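Local atomic coordinates of SsfX3 (PDB entry 3SKV), a protein that probably transfers a salicylyl group onto a tetracycline intermediate in a tetracycline biosynthetic pathway, as a GDSL/SGNH-type acyltransferase. Residues A[332-343]-A[367-378]. The protein carries 1 engineered substitution. Sequence-based numbering, arbitrary orientation.
Sequences YLDGMRVWGPER and FAESSRREMAAL
Val338 packs as a knob into a hole formed by Phe367, Ser370, Ser371 and Glu374. CG1, anti to the backbone N (chi1 177°), lies over one face of the Phe367 ring, 4.1 Å from its centroid in a CH-pi contact, while CG2 runs alongside the methylenes of Glu374; the beta branch lets one residue serve both neighbours. The Trp339 and Phe367 rings meet obliquely, planes 37° apart, with CE3 of Trp339 3.5 Å from CD2 of Phe367. Leu333, whose apolar branch suits this buried place, lays CD1 3.4 Å from CB of Glu374 and 3.9 Å from CD1 of Leu378. This packing belongs to the GDSL/SGNH fold: edge strand 330-333 of the parallel sheet runs into the short helix 335-338, and the C-terminal helix 361-377 lies against both; Met375 and Leu378 also touch Val287 on strand 286-290. Among polar contacts, the short hydroxyl arm of Ser370 lets OG donate to a lone pair of Val338 O (3.0 Å), which also accepts from Arg343 NH2, so two bonds hold this carbonyl just before the chain leaves helical geometry. Glu374 pairs with two arginines: Arg337 NE meets OE1 at 2.9 Å, nearly straight but from above the carboxylate plane, and Arg373 NH1 reaches the anti lone pair of OE2 at 3.1 Å. With an alanine here, both guanidinium groups would probably lose their shared counter-charge, and a gap would probably open beside Val338 CG2 where CG packed.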
loop_
_atom_site.group_PDB
_atom_site.type_symbol
_atom_site.label_atom_id
_atom_site.label_comp_id
_atom_site.label_asym_id
_atom_site.label_seq_id
_atom_site.Cartn_x
_atom_site.Cartn_y
_atom_site.Cartn_z
ATOM N N TYR A 332 10.472 -13.145 -12.570
ATOM C CA TYR A 332 9.094 -13.590 -12.509
ATOM C C TYR A 332 8.749 -14.176 -11.135
ATOM O O TYR A 332 9.487 -15.004 -10.617
ATOM C CB TYR A 332 8.795 -14.574 -13.634
ATOM C CG TYR A 332 7.420 -15.194 -13.511
ATOM C CD1 TYR A 332 6.261 -14.424 -13.683
ATOM C CD2 TYR A 332 7.269 -16.542 -13.169
ATOM C CE1 TYR A 332 4.986 -14.988 -13.539
ATOM C CE2 TYR A 332 6.005 -17.118 -13.045
ATOM C CZ TYR A 332 4.864 -16.329 -13.193
ATOM O OH TYR A 332 3.619 -16.910 -13.066
ATOM N N LEU A 333 7.648 -13.728 -10.545
ATOM C CA LEU A 333 7.099 -14.201 -9.271
ATOM C C LEU A 333 5.755 -14.857 -9.549
ATOM O O LEU A 333 4.806 -14.183 -9.950
ATOM C CB LEU A 333 6.916 -13.036 -8.267
ATOM C CG LEU A 333 6.561 -13.379 -6.816
ATOM C CD1 LEU A 333 7.732 -14.048 -6.163
ATOM C CD2 LEU A 333 6.162 -12.126 -6.004
ATOM N N ASP A 334 5.682 -16.174 -9.356
ATOM C CA ASP A 334 4.463 -16.939 -9.571
ATOM C C ASP A 334 3.506 -16.666 -8.393
ATOM O O ASP A 334 3.846 -16.973 -7.254
ATOM C CB ASP A 334 4.839 -18.430 -9.677
ATOM C CG ASP A 334 3.752 -19.427 -10.053
ATOM O OD1 ASP A 334 2.609 -18.984 -10.385
ATOM O OD2 ASP A 334 4.048 -20.655 -10.045
ATOM N N GLY A 335 2.351 -16.042 -8.681
ATOM C CA GLY A 335 1.321 -15.734 -7.682
ATOM C C GLY A 335 0.716 -16.969 -7.018
ATOM O O GLY A 335 0.236 -16.895 -5.893
ATOM N N MET A 336 0.722 -18.111 -7.727
ATOM C CA MET A 336 0.287 -19.423 -7.237
ATOM C C MET A 336 1.299 -19.929 -6.204
ATOM O O MET A 336 0.930 -20.725 -5.347
ATOM C CB MET A 336 0.161 -20.444 -8.382
ATOM C CG MET A 336 -0.748 -19.982 -9.502
ATOM S SD MET A 336 -2.496 -19.904 -9.046
ATOM C CE MET A 336 -2.986 -21.548 -9.491
ATOM N N ARG A 337 2.566 -19.461 -6.267
ATOM C CA ARG A 337 3.573 -19.821 -5.242
ATOM C C ARG A 337 3.396 -18.906 -4.026
ATOM O O ARG A 337 3.496 -19.370 -2.890
ATOM C CB ARG A 337 5.012 -19.792 -5.780
ATOM C CG ARG A 337 5.249 -20.861 -6.855
ATOM C CD ARG A 337 6.708 -20.975 -7.271
ATOM N NE ARG A 337 7.579 -21.081 -6.100
ATOM C CZ ARG A 337 7.839 -22.220 -5.465
ATOM N NH1 ARG A 337 7.342 -23.365 -5.914
ATOM N NH2 ARG A 337 8.610 -22.223 -4.383
ATOM N N VAL A 338 3.020 -17.636 -4.259
ATOM C CA VAL A 338 2.751 -16.709 -3.161
ATOM C C VAL A 338 1.422 -17.038 -2.445
ATOM O O VAL A 338 1.399 -17.180 -1.223
ATOM C CB VAL A 338 2.975 -15.212 -3.531
ATOM C CG1 VAL A 338 2.625 -14.275 -2.380
ATOM C CG2 VAL A 338 4.422 -14.984 -3.933
ATOM N N TRP A 339 0.352 -17.214 -3.202
ATOM C CA TRP A 339 -0.955 -17.511 -2.652
ATOM C C TRP A 339 -1.725 -18.386 -3.641
ATOM O O TRP A 339 -2.403 -17.875 -4.528
ATOM C CB TRP A 339 -1.680 -16.173 -2.397
ATOM C CG TRP A 339 -2.991 -16.320 -1.694
ATOM C CD1 TRP A 339 -4.211 -16.496 -2.267
ATOM C CD2 TRP A 339 -3.207 -16.324 -0.274
ATOM N NE1 TRP A 339 -5.183 -16.600 -1.296
ATOM C CE2 TRP A 339 -4.597 -16.473 -0.063
ATOM C CE3 TRP A 339 -2.355 -16.215 0.844
ATOM C CZ2 TRP A 339 -5.164 -16.500 1.215
ATOM C CZ3 TRP A 339 -2.919 -16.217 2.105
ATOM C CH2 TRP A 339 -4.308 -16.368 2.283
ATOM N N GLY A 340 -1.591 -19.691 -3.507
ATOM C CA GLY A 340 -2.227 -20.631 -4.423
ATOM C C GLY A 340 -3.520 -21.275 -3.958
ATOM O O GLY A 340 -4.064 -20.903 -2.903
ATOM N N PRO A 341 -3.998 -22.285 -4.747
ATOM C CA PRO A 341 -5.259 -22.977 -4.413
ATOM C C PRO A 341 -5.232 -23.817 -3.140
ATOM O O PRO A 341 -6.289 -24.115 -2.575
ATOM C CB PRO A 341 -5.524 -23.859 -5.646
ATOM C CG PRO A 341 -4.605 -23.362 -6.709
ATOM C CD PRO A 341 -3.424 -22.812 -6.007
ATOM N N GLU A 342 -4.031 -24.201 -2.694
ATOM C CA GLU A 342 -3.804 -24.986 -1.478
ATOM C C GLU A 342 -4.065 -24.174 -0.187
ATOM O O GLU A 342 -4.089 -24.746 0.913
ATOM C CB GLU A 342 -2.403 -25.655 -1.494
ATOM C CG GLU A 342 -1.198 -24.725 -1.360
ATOM C CD GLU A 342 -1.146 -23.540 -2.306
ATOM O OE1 GLU A 342 -1.198 -23.746 -3.543
ATOM O OE2 GLU A 342 -1.130 -22.395 -1.800
ATOM N N ARG A 343 -4.267 -22.851 -0.330
ATOM C CA ARG A 343 -4.583 -21.955 0.783
ATOM C C ARG A 343 -6.024 -22.190 1.199
ATOM O O ARG A 343 -6.953 -21.877 0.450
ATOM C CB ARG A 343 -4.346 -20.480 0.375
ATOM C CG ARG A 343 -3.214 -19.795 1.133
ATOM C CD ARG A 343 -1.973 -20.664 1.260
ATOM N NE ARG A 343 -0.775 -19.966 0.816
ATOM C CZ ARG A 343 0.408 -20.071 1.407
ATOM N NH1 ARG A 343 0.562 -20.861 2.465
ATOM N NH2 ARG A 343 1.449 -19.391 0.946
ATOM N N PHE A 367 0.738 -14.533 3.891
ATOM C CA PHE A 367 0.975 -13.864 2.608
ATOM C C PHE A 367 2.332 -13.122 2.632
ATOM O O PHE A 367 3.133 -13.259 1.693
ATOM C CB PHE A 367 -0.177 -12.880 2.285
ATOM C CG PHE A 367 -0.245 -12.455 0.832
ATOM C CD1 PHE A 367 0.652 -11.530 0.315
ATOM C CD2 PHE A 367 -1.186 -13.006 -0.031
ATOM C CE1 PHE A 367 0.615 -11.172 -1.044
ATOM C CE2 PHE A 367 -1.244 -12.620 -1.379
ATOM C CZ PHE A 367 -0.341 -11.715 -1.881
ATOM N N ALA A 368 2.598 -12.391 3.732
ATOM C CA ALA A 368 3.801 -11.603 3.957
ATOM C C ALA A 368 5.068 -12.454 3.976
ATOM O O ALA A 368 6.036 -12.105 3.291
ATOM C CB ALA A 368 3.678 -10.800 5.253
ATOM N N GLU A 369 5.070 -13.558 4.756
ATOM C CA GLU A 369 6.197 -14.478 4.919
ATOM C C GLU A 369 6.414 -15.200 3.590
ATOM O O GLU A 369 7.558 -15.344 3.145
ATOM C CB GLU A 369 5.892 -15.477 6.046
ATOM C CG GLU A 369 6.808 -15.486 7.266
ATOM C CD GLU A 369 6.959 -14.231 8.116
ATOM O OE1 GLU A 369 7.595 -13.279 7.608
ATOM O OE2 GLU A 369 6.696 -14.298 9.341
ATOM N N SER A 370 5.311 -15.577 2.924
ATOM C CA SER A 370 5.338 -16.246 1.632
ATOM C C SER A 370 5.956 -15.369 0.530
ATOM O O SER A 370 6.757 -15.862 -0.272
ATOM C CB SER A 370 3.935 -16.717 1.253
ATOM O OG SER A 370 3.986 -17.590 0.135
ATOM N N SER A 371 5.592 -14.075 0.504
ATOM C CA SER A 371 6.123 -13.092 -0.445
ATOM C C SER A 371 7.618 -12.915 -0.216
ATOM O O SER A 371 8.372 -12.907 -1.184
ATOM C CB SER A 371 5.424 -11.741 -0.282
ATOM O OG SER A 371 4.035 -11.845 -0.540
ATOM N N ARG A 372 8.042 -12.803 1.062
ATOM C CA ARG A 372 9.450 -12.638 1.445
ATOM C C ARG A 372 10.274 -13.853 1.046
ATOM O O ARG A 372 11.363 -13.690 0.493
ATOM C CB ARG A 372 9.589 -12.358 2.951
ATOM C CG ARG A 372 9.160 -10.956 3.336
ATOM C CD ARG A 372 9.250 -10.755 4.839
ATOM N NE ARG A 372 10.622 -10.882 5.315
ATOM C CZ ARG A 372 10.974 -11.604 6.367
ATOM N NH1 ARG A 372 10.052 -12.236 7.084
ATOM N NH2 ARG A 372 12.250 -11.691 6.722
ATOM N N ARG A 373 9.738 -15.053 1.291
ATOM C CA ARG A 373 10.364 -16.318 0.935
ATOM C C ARG A 373 10.558 -16.390 -0.604
ATOM O O ARG A 373 11.658 -16.682 -1.080
ATOM C CB ARG A 373 9.493 -17.496 1.436
ATOM C CG ARG A 373 10.045 -18.880 1.038
ATOM C CD ARG A 373 9.101 -20.091 1.149
ATOM N NE ARG A 373 7.852 -19.825 1.864
ATOM C CZ ARG A 373 6.683 -19.565 1.298
ATOM N NH1 ARG A 373 6.578 -19.492 -0.025
ATOM N NH2 ARG A 373 5.610 -19.359 2.051
ATOM N N GLU A 374 9.500 -16.080 -1.365
ATOM C CA GLU A 374 9.575 -16.104 -2.827
ATOM C C GLU A 374 10.523 -15.031 -3.402
ATOM O O GLU A 374 11.330 -15.335 -4.276
ATOM C CB GLU A 374 8.170 -16.086 -3.466
ATOM C CG GLU A 374 7.350 -17.340 -3.206
ATOM C CD GLU A 374 8.011 -18.655 -3.589
ATOM O OE1 GLU A 374 8.610 -18.732 -4.691
ATOM O OE2 GLU A 374 7.915 -19.613 -2.785
ATOM N N MET A 375 10.482 -13.821 -2.866
ATOM C CA MET A 375 11.383 -12.769 -3.329
ATOM C C MET A 375 12.841 -13.029 -2.945
ATOM O O MET A 375 13.741 -12.675 -3.725
ATOM C CB MET A 375 10.905 -11.403 -2.876
ATOM C CG MET A 375 9.703 -10.940 -3.632
ATOM S SD MET A 375 9.146 -9.379 -2.954
ATOM C CE MET A 375 9.138 -8.469 -4.414
ATOM N N ALA A 376 13.067 -13.695 -1.788
ATOM C CA ALA A 376 14.409 -14.091 -1.377
ATOM C C ALA A 376 14.918 -15.163 -2.358
ATOM O O ALA A 376 16.061 -15.079 -2.794
ATOM C CB ALA A 376 14.399 -14.640 0.037
ATOM N N ALA A 377 14.046 -16.108 -2.773
ATOM C CA ALA A 377 14.410 -17.170 -3.741
ATOM C C ALA A 377 14.866 -16.556 -5.065
ATOM O O ALA A 377 15.763 -17.096 -5.707
ATOM C CB ALA A 377 13.240 -18.119 -3.967
ATOM N N LEU A 378 14.275 -15.408 -5.449
ATOM C CA LEU A 378 14.654 -14.671 -6.670
ATOM C C LEU A 378 15.982 -13.914 -6.495
ATOM O O LEU A 378 16.553 -13.452 -7.473
ATOM C CB LEU A 378 13.567 -13.680 -7.108
ATOM C CG LEU A 378 12.194 -14.227 -7.465
ATOM C CD1 LEU A 378 11.200 -13.094 -7.587
ATOM C CD2 LEU A 378 12.224 -15.037 -8.732
#